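PDB 3TWO: mannitol dehydrogenase from Helicobacter pylori, which probably catalyses the NADP(H)-dependent interconversion of cinnamyl alcohols and the corresponding aldehydes, as a zinc-containing member of the medium-chain alcohol dehydrogenase family. Local coordinates for residues R30-D35 against K71-G76; A67-E72 against G83-V88. All blocks are in the same frame, centred on the assembly; numbering follows the deposited sequence.

Interaction 1: residues R30-D35 against K71-G76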
loop_
_atom_site.group_PDB
_atom_site.type_symbol
_atom_site.label_atom_id
_atom_site.label_comp_id
_atom_site.label_asym_id
_atom_site.label_seq_id
_atom_site.Cartn_x
_atom_site.Cartn_y
_atom_site.Cartn_z
ATOM N N ARG B 30 -9.404 31.882 23.824
ATOM C CA ARG B 30 -8.818 30.528 23.943
ATOM C C ARG B 30 -7.378 30.391 23.432
ATOM O O ARG B 30 -6.872 29.275 23.346
ATOM C CB ARG B 30 -9.639 29.495 23.168
ATOM C CG ARG B 30 -11.051 29.228 23.621
ATOM C CD ARG B 30 -11.096 28.403 24.887
ATOM N NE ARG B 30 -11.635 29.247 25.920
ATOM C CZ ARG B 30 -12.872 29.147 26.418
ATOM N NH1 ARG B 30 -13.705 28.181 26.007
ATOM N NH2 ARG B 30 -13.273 30.019 27.339
ATOM N N ASP B 31 -6.733 31.492 23.050
ATOM C CA ASP B 31 -5.360 31.450 22.495
ATOM C C ASP B 31 -4.317 31.581 23.605
ATOM O O ASP B 31 -4.604 32.086 24.706
ATOM C CB ASP B 31 -5.128 32.618 21.510
ATOM C CG ASP B 31 -5.922 32.487 20.214
ATOM O OD1 ASP B 31 -6.198 31.342 19.787
ATOM O OD2 ASP B 31 -6.262 33.548 19.616
ATOM N N VAL B 32 -3.098 31.179 23.282
ATOM C CA VAL B 32 -1.918 31.551 24.061
ATOM C C VAL B 32 -0.857 32.152 23.138
ATOM O O VAL B 32 -0.757 31.785 21.963
ATOM C CB VAL B 32 -1.298 30.323 24.785
ATOM C CG1 VAL B 32 -2.355 29.695 25.677
ATOM C CG2 VAL B 32 -0.726 29.272 23.770
ATOM N N LEU B 33 -0.107 33.098 23.689
ATOM C CA LEU B 33 1.021 33.777 23.035
ATOM C C LEU B 33 2.275 33.123 23.577
ATOM O O LEU B 33 2.519 33.134 24.786
ATOM C CB LEU B 33 1.029 35.268 23.435
ATOM C CG LEU B 33 2.236 36.134 23.090
ATOM C CD1 LEU B 33 2.591 35.959 21.653
ATOM C CD2 LEU B 33 1.977 37.655 23.454
ATOM N N ILE B 34 3.063 32.551 22.684
ATOM C CA ILE B 34 4.249 31.823 23.031
ATOM C C ILE B 34 5.435 32.598 22.537
ATOM O O ILE B 34 5.484 32.987 21.357
ATOM C CB ILE B 34 4.210 30.439 22.359
ATOM C CG1 ILE B 34 3.056 29.586 22.961
ATOM C CG2 ILE B 34 5.602 29.783 22.439
ATOM C CD1 ILE B 34 2.693 28.289 22.176
ATOM N N ASP B 35 6.384 32.846 23.429
ATOM C CA ASP B 35 7.707 33.318 23.045
ATOM C C ASP B 35 8.523 32.107 22.605
ATOM O O ASP B 35 8.698 31.178 23.386
ATOM C CB ASP B 35 8.453 33.952 24.237
ATOM C CG ASP B 35 8.373 35.454 24.236
ATOM O OD1 ASP B 35 7.383 36.025 23.729
ATOM O OD2 ASP B 35 9.323 36.084 24.764
ATOM N N LYS B 71 3.982 33.409 27.329
ATOM C CA LYS B 71 4.024 34.799 27.744
ATOM C C LYS B 71 2.630 35.329 28.112
ATOM O O LYS B 71 2.518 36.140 29.004
ATOM C CB LYS B 71 4.628 35.623 26.610
ATOM C CG LYS B 71 4.892 37.105 26.895
ATOM C CD LYS B 71 5.235 37.802 25.549
ATOM C CE LYS B 71 6.033 39.102 25.691
ATOM N NZ LYS B 71 7.477 38.717 25.807
ATOM N N GLU B 72 1.566 34.894 27.430
ATOM C CA GLU B 72 0.225 35.440 27.703
ATOM C C GLU B 72 -0.858 34.437 27.414
ATOM O O GLU B 72 -0.678 33.542 26.584
ATOM C CB GLU B 72 -0.071 36.667 26.848
ATOM C CG GLU B 72 0.561 37.932 27.298
ATOM C CD GLU B 72 0.307 39.052 26.289
ATOM O OE1 GLU B 72 -0.763 39.016 25.595
ATOM O OE2 GLU B 72 1.196 39.936 26.180
ATOM N N VAL B 73 -1.991 34.563 28.093
ATOM C CA VAL B 73 -3.133 33.638 27.811
ATOM C C VAL B 73 -4.415 34.443 27.663
ATOM O O VAL B 73 -4.578 35.490 28.311
ATOM C CB VAL B 73 -3.319 32.509 28.892
ATOM C CG1 VAL B 73 -2.083 31.617 28.957
ATOM C CG2 VAL B 73 -3.598 33.093 30.244
ATOM N N GLY B 74 -5.317 33.958 26.813
ATOM C CA GLY B 74 -6.636 34.562 26.675
ATOM C C GLY B 74 -7.352 34.196 27.943
ATOM O O GLY B 74 -6.937 33.276 28.645
ATOM N N LYS B 75 -8.406 34.929 28.245
ATOM C CA LYS B 75 -9.141 34.809 29.496
ATOM C C LYS B 75 -9.926 33.495 29.659
ATOM O O LYS B 75 -10.157 33.078 30.782
ATOM C CB LYS B 75 -10.041 36.037 29.695
ATOM C CG LYS B 75 -11.414 35.908 29.079
ATOM C CD LYS B 75 -12.283 37.134 29.356
ATOM C CE LYS B 75 -12.280 38.050 28.135
ATOM N NZ LYS B 75 -12.705 37.285 26.906
ATOM N N GLY B 76 -10.286 32.824 28.563
ATOM C CA GLY B 76 -10.906 31.506 28.658
ATOM C C GLY B 76 -9.955 30.327 28.709
ATOM O O GLY B 76 -10.394 29.159 28.822
#
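With CG of Lys-71 anti to its backbone N (chi1 -174°) and the next two torsions also extended, the lysine chain runs out across the carboxylate of Asp-35, and CD of Lys-71 lies 3.3 Å from OD1 of Asp-35. The bend at the last torsion (chi4 84°) then places the ammonium NZ of Lys-71 3.4 Å from OD2 of Asp-35, a salt bridge whose individual hydrogen bonds are long and weak. OD2 of Asp-35 has a second, also weak and long, ion-pair partner in Lys-344; the two lysines would, if anything, favour the charged form of the carboxylate. The side chains of Leu-33 and Glu-72 lie side by side, pointing the same way, and methyl CD2 of Leu-33 packs 3.6 Å from the carboxylate carbon CD of Glu-72. On the other face of the sheet Val-32 and Val-73 cross obliquely through their CG1 methyls, 3.8 Å apart.

The backbones run antiparallel. Leu-33 N gives a nearly straight bond (169° at the hydrogen) to Glu-72 O, whereas Leu-33 O receives two N-H groups, a shorter but bent one from Lys-71 N at 2.9 Å and a longer, weak one from Glu-72 N at 3.3 Å. Gly-74 N closes the ladder on Asp-31 O at 2.9 Å. Beyond it the Arg-30 guanidinium brings its edge to Gly-76 CA. The other edge of 31-35 bonds to strand 135-139, through Val-32 with Val-138 and Ile-34 with Ile-136. Two residues, Lys-71 and Glu-72, thus face the single Leu-33, which is the signature of a classic beta bulge, here between the antiparallel strands 31-40 and 65-73, within the GroES-like region of a zinc-dependent alcohol dehydrogenase.

Interaction 2: residues A67-E72 against G83-V88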
loop_
_atom_site.group_PDB
_atom_site.type_symbol
_atom_site.label_atom_id
_atom_site.label_comp_id
_atom_site.label_asym_id
_atom_site.label_seq_id
_atom_site.Cartn_x
_atom_site.Cartn_y
_atom_site.Cartn_z
ATOM N N ALA B 67 9.687 25.175 20.281
ATOM C CA ALA B 67 9.682 25.039 21.748
ATOM C C ALA B 67 9.797 26.438 22.332
ATOM O O ALA B 67 10.633 27.254 21.849
ATOM C CB ALA B 67 10.821 24.140 22.238
ATOM N N GLY B 68 8.974 26.754 23.343
ATOM C CA GLY B 68 9.014 28.092 23.936
ATOM C C GLY B 68 8.341 28.196 25.287
ATOM O O GLY B 68 8.063 27.184 25.956
ATOM N N ILE B 69 8.016 29.434 25.661
ATOM C CA ILE B 69 7.401 29.741 26.976
ATOM C C ILE B 69 6.153 30.587 26.762
ATOM O O ILE B 69 6.140 31.513 25.896
ATOM C CB ILE B 69 8.415 30.475 27.887
ATOM C CG1 ILE B 69 9.585 29.525 28.145
ATOM C CG2 ILE B 69 7.744 30.925 29.270
ATOM C CD1 ILE B 69 10.833 30.095 28.825
ATOM N N ILE B 70 5.122 30.284 27.546
ATOM C CA ILE B 70 3.894 31.043 27.480
ATOM C C ILE B 70 4.078 32.386 28.154
ATOM O O ILE B 70 4.359 32.480 29.356
ATOM C CB ILE B 70 2.728 30.268 28.023
ATOM C CG1 ILE B 70 2.509 29.040 27.077
ATOM C CG2 ILE B 70 1.493 31.182 28.200
ATOM C CD1 ILE B 70 1.105 28.517 26.988
ATOM N N LYS B 71 3.982 33.409 27.329
ATOM C CA LYS B 71 4.024 34.799 27.744
ATOM C C LYS B 71 2.630 35.329 28.112
ATOM O O LYS B 71 2.518 36.140 29.004
ATOM C CB LYS B 71 4.628 35.623 26.610
ATOM C CG LYS B 71 4.892 37.105 26.895
ATOM C CD LYS B 71 5.235 37.802 25.549
ATOM C CE LYS B 71 6.033 39.102 25.691
ATOM N NZ LYS B 71 7.477 38.717 25.807
ATOM N N GLU B 72 1.566 34.894 27.430
ATOM C CA GLU B 72 0.225 35.440 27.703
ATOM C C GLU B 72 -0.858 34.437 27.414
ATOM O O GLU B 72 -0.678 33.542 26.584
ATOM C CB GLU B 72 -0.071 36.667 26.848
ATOM C CG GLU B 72 0.561 37.932 27.298
ATOM C CD GLU B 72 0.307 39.052 26.289
ATOM O OE1 GLU B 72 -0.763 39.016 25.595
ATOM O OE2 GLU B 72 1.196 39.936 26.180
ATOM N N GLY B 83 4.395 31.408 31.950
ATOM C CA GLY B 83 5.548 30.665 32.466
ATOM C C GLY B 83 5.633 29.212 32.022
ATOM O O GLY B 83 6.744 28.643 32.012
ATOM N N ASP B 84 4.500 28.603 31.633
ATOM C CA ASP B 84 4.547 27.178 31.157
ATOM C C ASP B 84 5.484 26.953 29.978
ATOM O O ASP B 84 5.537 27.774 29.021
ATOM C CB ASP B 84 3.175 26.638 30.726
ATOM C CG ASP B 84 2.273 26.306 31.900
ATOM O OD1 ASP B 84 2.710 26.393 33.066
ATOM O OD2 ASP B 84 1.087 25.996 31.651
ATOM N N VAL B 85 6.172 25.819 30.010
ATOM C CA VAL B 85 7.052 25.446 28.901
ATOM C C VAL B 85 6.294 24.542 27.918
ATOM O O VAL B 85 5.687 23.546 28.312
ATOM C CB VAL B 85 8.404 24.812 29.404
ATOM C CG1 VAL B 85 9.309 24.640 28.223
ATOM C CG2 VAL B 85 9.112 25.737 30.458
ATOM N N VAL B 86 6.331 24.883 26.626
ATOM C CA VAL B 86 5.436 24.274 25.689
ATOM C C VAL B 86 6.019 24.039 24.320
ATOM O O VAL B 86 7.010 24.626 23.955
ATOM C CB VAL B 86 4.151 25.175 25.500
ATOM C CG1 VAL B 86 3.346 25.244 26.771
ATOM C CG2 VAL B 86 4.540 26.571 25.067
ATOM N N GLY B 87 5.352 23.230 23.499
ATOM C CA GLY B 87 5.796 23.077 22.119
ATOM C C GLY B 87 4.648 23.239 21.163
ATOM O O GLY B 87 3.463 23.039 21.544
ATOM N N VAL B 88 4.985 23.624 19.922
ATOM C CA VAL B 88 4.027 23.694 18.826
ATOM C C VAL B 88 4.577 22.905 17.630
ATOM O O VAL B 88 5.797 22.985 17.317
ATOM C CB VAL B 88 3.710 25.176 18.438
ATOM C CG1 VAL B 88 2.716 25.264 17.266
ATOM C CG2 VAL B 88 3.192 25.915 19.663
#
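The flat peptide groups of Gly-68 and Val-86 meet at their edges through a reciprocal pair of hydrogen bonds, Gly-68 N to Val-86 O and Val-86 N to Gly-68 O, 3.0 Å each. Ile-70 N bonds to Asp-84 O at 2.9 Å, and Gly-83 N meets Ile-70 O at 2.8 Å, nearly straight (171° at the hydrogen). On one face of the sheet lie Ala-67, Ile-69 and Val-85; there Val-85 CG1 rests 3.6 Å from Gly-68 O, while Ile-69 CG1 and Val-85 CG2 touch only loosely at 4.5 Å. On the other face Val-86 crosses Ile-70 at about a right angle, Val-86 CG2 being 3.8 Å from Ile-70 CG1. Gly-83 has a positive phi of 93°, a conformation suited to glycine, two residues before the strand begins. The axes of strands 67-72 and 85-88 run at 125°, well off strict antiparallel.

Asp-84 turns its carboxylate to Lys-81 in the connection between the strands. Around this beta hairpin, Phe-80 packs on Ile-70 and Val-86, Leu-152 of helix 152-155 touches Ala-67 and Val-85, and strand 31-40 flanks strand 65-73 through Ile-69 and Leu-37.

Overall arrangement
Interactions 1 and 2 lie about 9 Å apart, centre to centre, in one mixed sheet, where strand 65-73 is the shared element that makes them continuous: strand 31-40 pairs with it in interaction 1 and strand 85-88 in interaction 2. Along the chain the order is 30-35, 67-76, then 83-88, with Lys-71 and Glu-72 common to both contacts. Side chains of the two interactions also pack on each other: Ile-34 CD1 is 3.5 Å from Val-88 CG2, and Val-32 CB 3.7 Å from Ile-70 CD1. Asp-35 N also probably bonds to Ile-69 O. All four segments belong to the GroES-like range, so the two contacts together join three successive sheet strands of that domain.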